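Local coordinates for probable mannosyltransferase KTR4 (PDB 5A07), which is a probable mannosyltransferase with a GT-A type fold, which binds guanosine-5'-diphosphate and a manganese ion in its lumenal part, at residues 107-111 and 208-212; 137-141 and 219-225. One frame throughout, in Å; residues are numbered along the deposited sequence.

Interaction 1. Residues 107-111 and 208-212; sequences ILSLV and MCRFY. With GDP (guanosine-5'-diphosphate), chain F.
Leu110 pushes its branched end between the helix 203-214 and the nucleoside of GDP. With CG anti to the backbone N (chi1 175°), its two methyls reach away from the strand: CD2 lies 3.7 Å from Met208 CG, while CD1 comes to 3.9 Å from Phe211 CE2. The same leucine rests its CG 3.6 Å from N3 of the GDP base, so one compact apolar residue serves both helix and ligand. Met208 CG lies 3.4 Å from GDP O4', and the turns at chi2 and chi3 bring SD and CE of this flexible thioether up to C5'. Tyr212 and Leu108 point at each other, and Leu108 CD2 sits at the edge of the ring, near its plane. The phenol passes Leu110 CB and delivers its hydroxyl to a water, 2.7 Å from Tyr212 OH. That water accepts a hydrogen bond from Leu110 N and also bonds GDP O3', thereby tying strand, helix and ribose together although no direct hydrogen bond joins the two segments. Leu110 O takes both ribose hydroxyls, O3' at 2.7 Å and O2' at 3.2 Å, a double grip that fixes the sugar against the strand end. Val111 O adds a weak bond from the guanine N2. From the neighbouring strand 227-230, Arg230 makes a cation-pi contact with Tyr212. A nucleotide seated at the C-terminal end of a parallel strand is characteristic of the Rossmann-like GT-A fold.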
ATOM      1  N   ILE B 107      -8.674  10.651   7.054  1.00 15.23           N
ATOM      2  CA  ILE B 107      -8.578  10.328   5.643  1.00 15.97           C
ATOM      3  C   ILE B 107      -7.636  11.288   5.010  1.00 16.88           C
ATOM      4  O   ILE B 107      -7.765  12.476   5.231  1.00 22.00           O
ATOM      5  CB  ILE B 107      -9.942  10.393   5.007  1.00 16.25           C
ATOM      6  CG1 ILE B 107     -10.814   9.371   5.702  1.00 19.07           C
ATOM      7  CG2 ILE B 107      -9.814  10.013   3.556  1.00 18.05           C
ATOM      8  CD1 ILE B 107     -12.186   9.790   5.686  1.00 24.28           C
ATOM      9  N   LEU B 108      -6.605  10.796   4.337  1.00 16.15           N
ATOM     10  CA  LEU B 108      -5.560  11.621   3.812  1.00 16.44           C
ATOM     11  C   LEU B 108      -5.507  11.598   2.303  1.00 17.95           C
ATOM     12  O   LEU B 108      -5.522  10.526   1.688  1.00 16.58           O
ATOM     13  CB  LEU B 108      -4.193  11.134   4.329  1.00 17.89           C
ATOM     14  CG  LEU B 108      -2.976  11.792   3.660  1.00 20.25           C
ATOM     15  CD1 LEU B 108      -2.828  13.262   4.003  1.00 20.78           C
ATOM     16  CD2 LEU B 108      -1.690  11.075   4.054  1.00 21.02           C
ATOM     17  N   SER B 109      -5.399  12.770   1.662  1.00 17.22           N
ATOM     18  CA  SER B 109      -5.172  12.819   0.240  1.00 17.89           C
ATOM     19  C   SER B 109      -4.091  13.865  -0.077  1.00 18.79           C
ATOM     20  O   SER B 109      -4.235  15.044   0.282  1.00 18.65           O
ATOM     21  CB  SER B 109      -6.419  13.234  -0.563  1.00 19.36           C
ATOM     22  OG  SER B 109      -7.622  12.569  -0.205  1.00 23.34           O
ATOM     23  N   LEU B 110      -3.110  13.422  -0.835  1.00 18.63           N
ATOM     24  CA  LEU B 110      -2.147  14.277  -1.466  1.00 18.59           C
ATOM     25  C   LEU B 110      -2.654  14.506  -2.833  1.00 19.63           C
ATOM     26  O   LEU B 110      -2.737  13.559  -3.620  1.00 20.63           O
ATOM     27  CB  LEU B 110      -0.806  13.551  -1.547  1.00 19.63           C
ATOM     28  CG  LEU B 110       0.304  14.263  -2.282  1.00 18.22           C
ATOM     29  CD1 LEU B 110       0.825  15.440  -1.445  1.00 17.43           C
ATOM     30  CD2 LEU B 110       1.473  13.348  -2.666  1.00 19.47           C
ATOM     31  N   VAL B 111      -3.006  15.774  -3.149  1.00 16.00           N
ATOM     32  CA  VAL B 111      -3.599  16.085  -4.425  1.00 17.67           C
ATOM     33  C   VAL B 111      -3.219  17.485  -4.900  1.00 19.96           C
ATOM     34  O   VAL B 111      -2.800  18.308  -4.088  1.00 19.27           O
ATOM     35  CB  VAL B 111      -5.144  16.071  -4.373  1.00 20.63           C
ATOM     36  CG1 VAL B 111      -5.653  14.630  -4.330  1.00 25.48           C
ATOM     37  CG2 VAL B 111      -5.684  16.740  -3.152  1.00 24.88           C
ATOM     38  N   MET B 208       6.917  12.825  -5.383  1.00 19.19           N
ATOM     39  CA  MET B 208       5.755  12.221  -4.721  1.00 20.07           C
ATOM     40  C   MET B 208       6.093  10.874  -4.066  1.00 19.30           C
ATOM     41  O   MET B 208       5.753  10.621  -2.917  1.00 18.80           O
ATOM     42  CB  MET B 208       4.655  12.071  -5.710  1.00 21.83           C
ATOM     43  CG  MET B 208       3.370  11.431  -5.128  1.00 23.61           C
ATOM     44  SD  MET B 208       3.395   9.606  -5.138  1.00 22.60           S
ATOM     45  CE  MET B 208       3.490   9.116  -6.854  1.00 23.75           C
ATOM     46  N   CYS B 209       6.791  10.052  -4.798  1.00 21.33           N
ATOM     47  CA  CYS B 209       7.158   8.721  -4.292  1.00 21.87           C
ATOM     48  C   CYS B 209       7.996   8.801  -3.042  1.00 21.74           C
ATOM     49  O   CYS B 209       7.821   8.092  -2.021  1.00 22.40           O
ATOM     50  CB  CYS B 209       7.896   7.954  -5.369  1.00 20.82           C
ATOM     51  SG  CYS B 209       6.935   7.389  -6.761  1.00 25.65           S
ATOM     52  N   ARG B 210       8.959   9.715  -3.084  1.00 25.06           N
ATOM     53  CA  ARG B 210       9.767   9.945  -1.919  1.00 22.44           C
ATOM     54  C   ARG B 210       8.968  10.524  -0.734  1.00 23.65           C
ATOM     55  O   ARG B 210       9.132  10.071   0.441  1.00 22.02           O
ATOM     56  CB  ARG B 210      10.904  10.888  -2.332  1.00 24.73           C
ATOM     57  CG  ARG B 210      11.729  11.416  -1.152  1.00 25.10           C
ATOM     58  CD  ARG B 210      12.995  12.061  -1.788  1.00 27.24           C
ATOM     59  NE  ARG B 210      13.757  12.818  -0.831  1.00 29.46           N
ATOM     60  CZ  ARG B 210      13.713  14.146  -0.679  1.00 33.74           C
ATOM     61  NH1 ARG B 210      12.912  14.875  -1.416  1.00 30.45           N
ATOM     62  NH2 ARG B 210      14.543  14.743   0.173  1.00 31.07           N
ATOM     63  N   PHE B 211       8.100  11.522  -1.008  1.00 20.76           N
ATOM     64  CA  PHE B 211       7.292  12.142   0.041  1.00 19.38           C
ATOM     65  C   PHE B 211       6.361  11.054   0.683  1.00 19.43           C
ATOM     66  O   PHE B 211       6.246  10.993   1.905  1.00 18.60           O
ATOM     67  CB  PHE B 211       6.411  13.240  -0.564  1.00 18.58           C
ATOM     68  CG  PHE B 211       5.436  13.841   0.393  1.00 20.97           C
ATOM     69  CD1 PHE B 211       5.823  14.827   1.286  1.00 22.37           C
ATOM     70  CD2 PHE B 211       4.110  13.464   0.386  1.00 22.11           C
ATOM     71  CE1 PHE B 211       4.953  15.357   2.224  1.00 23.44           C
ATOM     72  CE2 PHE B 211       3.198  14.000   1.330  1.00 22.28           C
ATOM     73  CZ  PHE B 211       3.626  14.956   2.260  1.00 22.17           C
ATOM     74  N   TYR B 212       5.717  10.261  -0.162  1.00 18.33           N
ATOM     75  CA  TYR B 212       4.785   9.196   0.409  1.00 19.64           C
ATOM     76  C   TYR B 212       5.555   8.074   1.120  1.00 19.29           C
ATOM     77  O   TYR B 212       5.008   7.386   2.005  1.00 20.57           O
ATOM     78  CB  TYR B 212       3.818   8.672  -0.662  1.00 19.06           C
ATOM     79  CG  TYR B 212       2.388   9.161  -0.479  1.00 19.35           C
ATOM     80  CD1 TYR B 212       1.797   9.175   0.786  1.00 18.98           C
ATOM     81  CD2 TYR B 212       1.599   9.608  -1.579  1.00 17.86           C
ATOM     82  CE1 TYR B 212       0.490   9.604   0.964  1.00 19.88           C
ATOM     83  CE2 TYR B 212       0.282   9.988  -1.396  1.00 19.19           C
ATOM     84  CZ  TYR B 212      -0.274   9.991  -0.136  1.00 18.42           C
ATOM     85  OH  TYR B 212      -1.616  10.381   0.070  1.00 20.76           O
TER
HETATM   86  PB  GDP F 500      -0.229   6.604  -9.718  1.00 27.33           P
HETATM   87  O1B GDP F 500      -0.450   6.591 -11.183  1.00 30.18           O
HETATM   88  O2B GDP F 500       0.976   6.067  -9.199  1.00 28.25           O
HETATM   89  O3B GDP F 500      -1.458   6.252  -8.969  1.00 25.14           O
HETATM   90  O3A GDP F 500       0.113   8.175  -9.497  1.00 30.82           O
HETATM   91  PA  GDP F 500      -0.802   9.426  -9.162  1.00 25.03           P
HETATM   92  O1A GDP F 500      -0.635  10.541 -10.100  1.00 24.59           O
HETATM   93  O2A GDP F 500      -2.205   9.134  -8.821  1.00 20.30           O
HETATM   94  O5' GDP F 500      -0.092   9.925  -7.844  1.00 20.94           O
HETATM   95  C5' GDP F 500      -0.213   9.416  -6.510  1.00 23.38           C
HETATM   96  C4' GDP F 500      -0.881  10.390  -5.553  1.00 23.06           C
HETATM   97  O4' GDP F 500      -0.025  11.533  -5.438  1.00 22.81           O
HETATM   98  C3' GDP F 500      -2.245  10.889  -5.999  1.00 20.10           C
HETATM   99  O3' GDP F 500      -3.035  11.187  -4.821  1.00 19.28           O
HETATM  100  C2' GDP F 500      -1.893  12.161  -6.787  1.00 21.51           C
HETATM  101  O2' GDP F 500      -2.945  13.117  -6.756  1.00 18.73           O
HETATM  102  C1' GDP F 500      -0.741  12.657  -5.986  1.00 21.88           C
HETATM  103  N9  GDP F 500       0.267  13.406  -6.774  1.00 24.90           N
HETATM  104  C8  GDP F 500       1.053  12.970  -7.791  1.00 25.97           C
HETATM  105  N7  GDP F 500       1.903  14.002  -8.189  1.00 25.71           N
HETATM  106  C5  GDP F 500       1.635  15.071  -7.379  1.00 23.84           C
HETATM  107  C6  GDP F 500       2.178  16.439  -7.266  1.00 23.27           C
HETATM  108  O6  GDP F 500       3.106  16.705  -8.095  1.00 25.31           O
HETATM  109  N1  GDP F 500       1.644  17.248  -6.342  1.00 23.38           N
HETATM  110  C2  GDP F 500       0.599  16.856  -5.520  1.00 21.74           C
HETATM  111  N2  GDP F 500       0.112  17.714  -4.631  1.00 21.88           N
HETATM  112  N3  GDP F 500       0.059  15.600  -5.590  1.00 18.74           N
HETATM  113  C4  GDP F 500       0.576  14.693  -6.439  1.00 21.22           C
HETATM  114  O   HOH W   1      -3.360  10.524  -1.974  1.00 19.99           O

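Interaction 2. Residues 137-141 and 219-225; sequences PYTFL and HPLLSKY
The loop between helix 203-214 and strand 227-230 lies against one side of the central sheet, meeting alternate residues of strand 138-142 and the proline just before it. Leu141 sets its CD2 methyl 3.6 Å from the centroid of the His219 imidazole, only 5° off the ring normal, a CH-pi contact over the face. CD of the next residue, Pro220, lies toward the rim of the other face. The ring's rotation is fixed as well: His219 ND1 accepts a nearly straight hydrogen bond from Leu221 N (3.1 Å, 170°), and NE2 bonds Thr168 O. Histidine suits this place because it offers a flat surface to a leucine while both nitrogens find partners. Thr139 divides its two branches between different neighbours. CG2, anti to the backbone N, packs 4.1 Å from Leu222 CD2, whereas OG1 bonds Thr106 OG1 and a water. That water, 2.5 Å from Tyr225 OH, lies in the plane of the tyrosine ring at its edge and links the strand to the loop. Pro137 CG stands 3.7 Å from Tyr225 OH, the two side chains lying alongside and running opposite ways, and Lys224 CG lies over one face of the tyrosine ring. Lys224 NZ curls back to Leu221 O (2.9 Å) and forms a salt bridge with Glu165. A type I turn from Leu222 to Tyr225 redirects the chain toward strand 227-230, making this the helix-to-strand connection of an alpha/beta sheet in a GT-A fold.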
ATOM      1  N   PRO B 137     -12.260  12.926   9.924  1.00 18.69           N
ATOM      2  CA  PRO B 137     -11.868  14.108   9.173  1.00 19.83           C
ATOM      3  C   PRO B 137     -10.992  13.849   7.976  1.00 19.55           C
ATOM      4  O   PRO B 137     -10.441  12.759   7.817  1.00 18.67           O
ATOM      5  CB  PRO B 137     -10.991  14.882  10.177  1.00 23.83           C
ATOM      6  CG  PRO B 137     -10.470  13.844  11.108  1.00 21.74           C
ATOM      7  CD  PRO B 137     -11.511  12.754  11.168  1.00 21.07           C
ATOM      8  N   TYR B 138     -10.984  14.814   7.066  1.00 17.54           N
ATOM      9  CA  TYR B 138     -10.101  14.784   5.909  1.00 16.18           C
ATOM     10  C   TYR B 138      -8.958  15.728   6.045  1.00 18.48           C
ATOM     11  O   TYR B 138      -9.140  16.915   6.391  1.00 20.52           O
ATOM     12  CB  TYR B 138     -10.851  15.150   4.635  1.00 17.83           C
ATOM     13  CG  TYR B 138     -11.919  14.157   4.243  1.00 17.09           C
ATOM     14  CD1 TYR B 138     -13.180  14.221   4.856  1.00 20.05           C
ATOM     15  CD2 TYR B 138     -11.723  13.209   3.253  1.00 17.05           C
ATOM     16  CE1 TYR B 138     -14.202  13.307   4.507  1.00 18.11           C
ATOM     17  CE2 TYR B 138     -12.728  12.289   2.920  1.00 17.30           C
ATOM     18  CZ  TYR B 138     -13.948  12.348   3.550  1.00 17.29           C
ATOM     19  OH  TYR B 138     -14.953  11.448   3.249  1.00 19.09           O
ATOM     20  N   THR B 139      -7.795  15.245   5.649  1.00 18.38           N
ATOM     21  CA  THR B 139      -6.624  16.053   5.552  1.00 17.35           C
ATOM     22  C   THR B 139      -6.153  16.050   4.125  1.00 18.60           C
ATOM     23  O   THR B 139      -5.957  14.958   3.519  1.00 17.59           O
ATOM     24  CB  THR B 139      -5.489  15.520   6.442  1.00 17.64           C
ATOM     25  OG1 THR B 139      -5.897  15.505   7.824  1.00 18.45           O
ATOM     26  CG2 THR B 139      -4.255  16.418   6.362  1.00 18.04           C
ATOM     27  N   PHE B 140      -5.957  17.253   3.552  1.00 15.57           N
ATOM     28  CA  PHE B 140      -5.438  17.374   2.230  1.00 16.83           C
ATOM     29  C   PHE B 140      -4.052  18.057   2.238  1.00 19.86           C
ATOM     30  O   PHE B 140      -3.889  19.097   2.895  1.00 20.45           O
ATOM     31  CB  PHE B 140      -6.350  18.230   1.364  1.00 16.84           C
ATOM     32  CG  PHE B 140      -7.711  17.675   1.218  1.00 19.01           C
ATOM     33  CD1 PHE B 140      -8.683  17.921   2.168  1.00 17.91           C
ATOM     34  CD2 PHE B 140      -8.001  16.840   0.169  1.00 20.06           C
ATOM     35  CE1 PHE B 140      -9.942  17.413   2.059  1.00 19.61           C
ATOM     36  CE2 PHE B 140      -9.278  16.314   0.066  1.00 19.79           C
ATOM     37  CZ  PHE B 140     -10.236  16.588   0.968  1.00 19.27           C
ATOM     38  N   LEU B 141      -3.131  17.518   1.473  1.00 19.04           N
ATOM     39  CA  LEU B 141      -1.792  18.063   1.341  1.00 20.72           C
ATOM     40  C   LEU B 141      -1.422  18.274  -0.058  1.00 22.06           C
ATOM     41  O   LEU B 141      -1.843  17.545  -0.929  1.00 21.63           O
ATOM     42  CB  LEU B 141      -0.734  17.127   1.974  1.00 19.42           C
ATOM     43  CG  LEU B 141      -0.911  16.742   3.435  1.00 17.69           C
ATOM     44  CD1 LEU B 141       0.152  15.717   3.963  1.00 19.43           C
ATOM     45  CD2 LEU B 141      -0.954  18.000   4.328  1.00 19.19           C
ATOM     46  N   HIS B 219       4.353  15.655   8.315  1.00 24.44           N
ATOM     47  CA  HIS B 219       3.718  16.938   8.087  1.00 23.39           C
ATOM     48  C   HIS B 219       3.046  17.392   9.369  1.00 21.38           C
ATOM     49  O   HIS B 219       2.411  16.609  10.077  1.00 18.14           O
ATOM     50  CB  HIS B 219       2.725  16.891   6.942  1.00 22.28           C
ATOM     51  CG  HIS B 219       2.259  18.250   6.504  1.00 20.92           C
ATOM     52  ND1 HIS B 219       1.293  18.934   7.187  1.00 21.17           N
ATOM     53  CD2 HIS B 219       2.631  19.046   5.482  1.00 22.53           C
ATOM     54  CE1 HIS B 219       1.087  20.098   6.611  1.00 21.37           C
ATOM     55  NE2 HIS B 219       1.876  20.185   5.565  1.00 20.57           N
ATOM     56  N   PRO B 220       3.166  18.697   9.711  1.00 21.19           N
ATOM     57  CA  PRO B 220       2.555  19.156  10.945  1.00 21.62           C
ATOM     58  C   PRO B 220       1.078  18.791  11.181  1.00 21.67           C
ATOM     59  O   PRO B 220       0.683  18.545  12.306  1.00 21.51           O
ATOM     60  CB  PRO B 220       2.695  20.708  10.867  1.00 23.01           C
ATOM     61  CG  PRO B 220       3.858  20.904  10.041  1.00 25.49           C
ATOM     62  CD  PRO B 220       3.886  19.778   9.014  1.00 24.38           C
ATOM     63  N   LEU B 221       0.255  18.764  10.123  1.00 22.20           N
ATOM     64  CA  LEU B 221      -1.158  18.485  10.334  1.00 19.53           C
ATOM     65  C   LEU B 221      -1.390  17.054  10.780  1.00 19.74           C
ATOM     66  O   LEU B 221      -2.481  16.759  11.347  1.00 20.57           O
ATOM     67  CB  LEU B 221      -1.969  18.795   9.095  1.00 21.76           C
ATOM     68  CG  LEU B 221      -2.095  20.265   8.751  1.00 22.51           C
ATOM     69  CD1 LEU B 221      -2.840  20.370   7.425  1.00 23.16           C
ATOM     70  CD2 LEU B 221      -2.859  21.000   9.837  1.00 22.41           C
ATOM     71  N   LEU B 222      -0.408  16.191  10.518  1.00 16.55           N
ATOM     72  CA  LEU B 222      -0.566  14.764  10.805  1.00 20.45           C
ATOM     73  C   LEU B 222       0.032  14.384  12.167  1.00 20.28           C
ATOM     74  O   LEU B 222      -0.051  13.239  12.587  1.00 19.70           O
ATOM     75  CB  LEU B 222       0.078  13.955   9.663  1.00 21.20           C
ATOM     76  CG  LEU B 222      -0.734  13.984   8.339  1.00 24.06           C
ATOM     77  CD1 LEU B 222      -0.120  12.964   7.420  1.00 24.35           C
ATOM     78  CD2 LEU B 222      -2.177  13.638   8.481  1.00 23.59           C
ATOM     79  N   SER B 223       0.639  15.360  12.835  1.00 20.96           N
ATOM     80  CA  SER B 223       1.359  15.039  14.113  1.00 23.99           C
ATOM     81  C   SER B 223       0.324  14.556  15.110  1.00 21.92           C
ATOM     82  O   SER B 223       0.612  13.791  15.958  1.00 22.02           O
ATOM     83  CB  SER B 223       2.132  16.275  14.659  1.00 25.60           C
ATOM     84  OG  SER B 223       1.181  17.208  15.227  1.00 23.71           O
ATOM     85  N   LYS B 224      -0.925  15.016  15.030  1.00 21.96           N
ATOM     86  CA  LYS B 224      -1.926  14.603  15.995  1.00 20.03           C
ATOM     87  C   LYS B 224      -2.628  13.260  15.692  1.00 21.98           C
ATOM     88  O   LYS B 224      -3.571  12.879  16.392  1.00 22.11           O
ATOM     89  CB  LYS B 224      -2.989  15.718  16.107  1.00 22.46           C
ATOM     90  CG  LYS B 224      -3.731  16.108  14.810  1.00 23.70           C
ATOM     91  CD  LYS B 224      -4.730  17.263  15.024  1.00 25.52           C
ATOM     92  CE  LYS B 224      -5.333  17.747  13.725  1.00 24.06           C
ATOM     93  NZ  LYS B 224      -4.386  18.393  12.768  1.00 23.44           N
ATOM     94  N   TYR B 225      -2.291  12.593  14.605  1.00 22.26           N
ATOM     95  CA  TYR B 225      -3.016  11.339  14.254  1.00 19.40           C
ATOM     96  C   TYR B 225      -2.099  10.116  14.416  1.00 19.80           C
ATOM     97  O   TYR B 225      -0.921  10.195  14.099  1.00 18.62           O
ATOM     98  CB  TYR B 225      -3.523  11.404  12.829  1.00 18.56           C
ATOM     99  CG  TYR B 225      -4.533  12.478  12.548  1.00 15.92           C
ATOM    100  CD1 TYR B 225      -5.741  12.474  13.149  1.00 17.89           C
ATOM    101  CD2 TYR B 225      -4.216  13.537  11.756  1.00 18.30           C
ATOM    102  CE1 TYR B 225      -6.687  13.447  12.885  1.00 17.97           C
ATOM    103  CE2 TYR B 225      -5.117  14.530  11.483  1.00 18.79           C
ATOM    104  CZ  TYR B 225      -6.359  14.475  12.041  1.00 19.56           C
ATOM    105  OH  TYR B 225      -7.238  15.495  11.760  1.00 22.57           O
TER
HETATM  106  O   HOH W   2      -6.976  16.988   9.812  1.00 28.20           O

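Overall arrangement
Interactions 1 and 2 lie on neighbouring parallel strands of one sheet, with centres 11 Å apart. Their strands are joined by probable backbone hydrogen bonds, Ile107 O to Thr139 N at 2.8 Å and Ile107 N to Pro137 O at 2.9 Å. The Leu110 methyl CD1 also packs 3.4 Å from the backbone Leu141 O. The helix of interaction 1 leads into the loop of interaction 2, and Phe216 between them touches Leu108, Phe211 and Leu222. Only interaction 1 touches GDP directly, and the side chain of Met208 is about 7 Å from the manganese ion. In interaction 2, the side chain of Leu141 is about 7 Å from GDP.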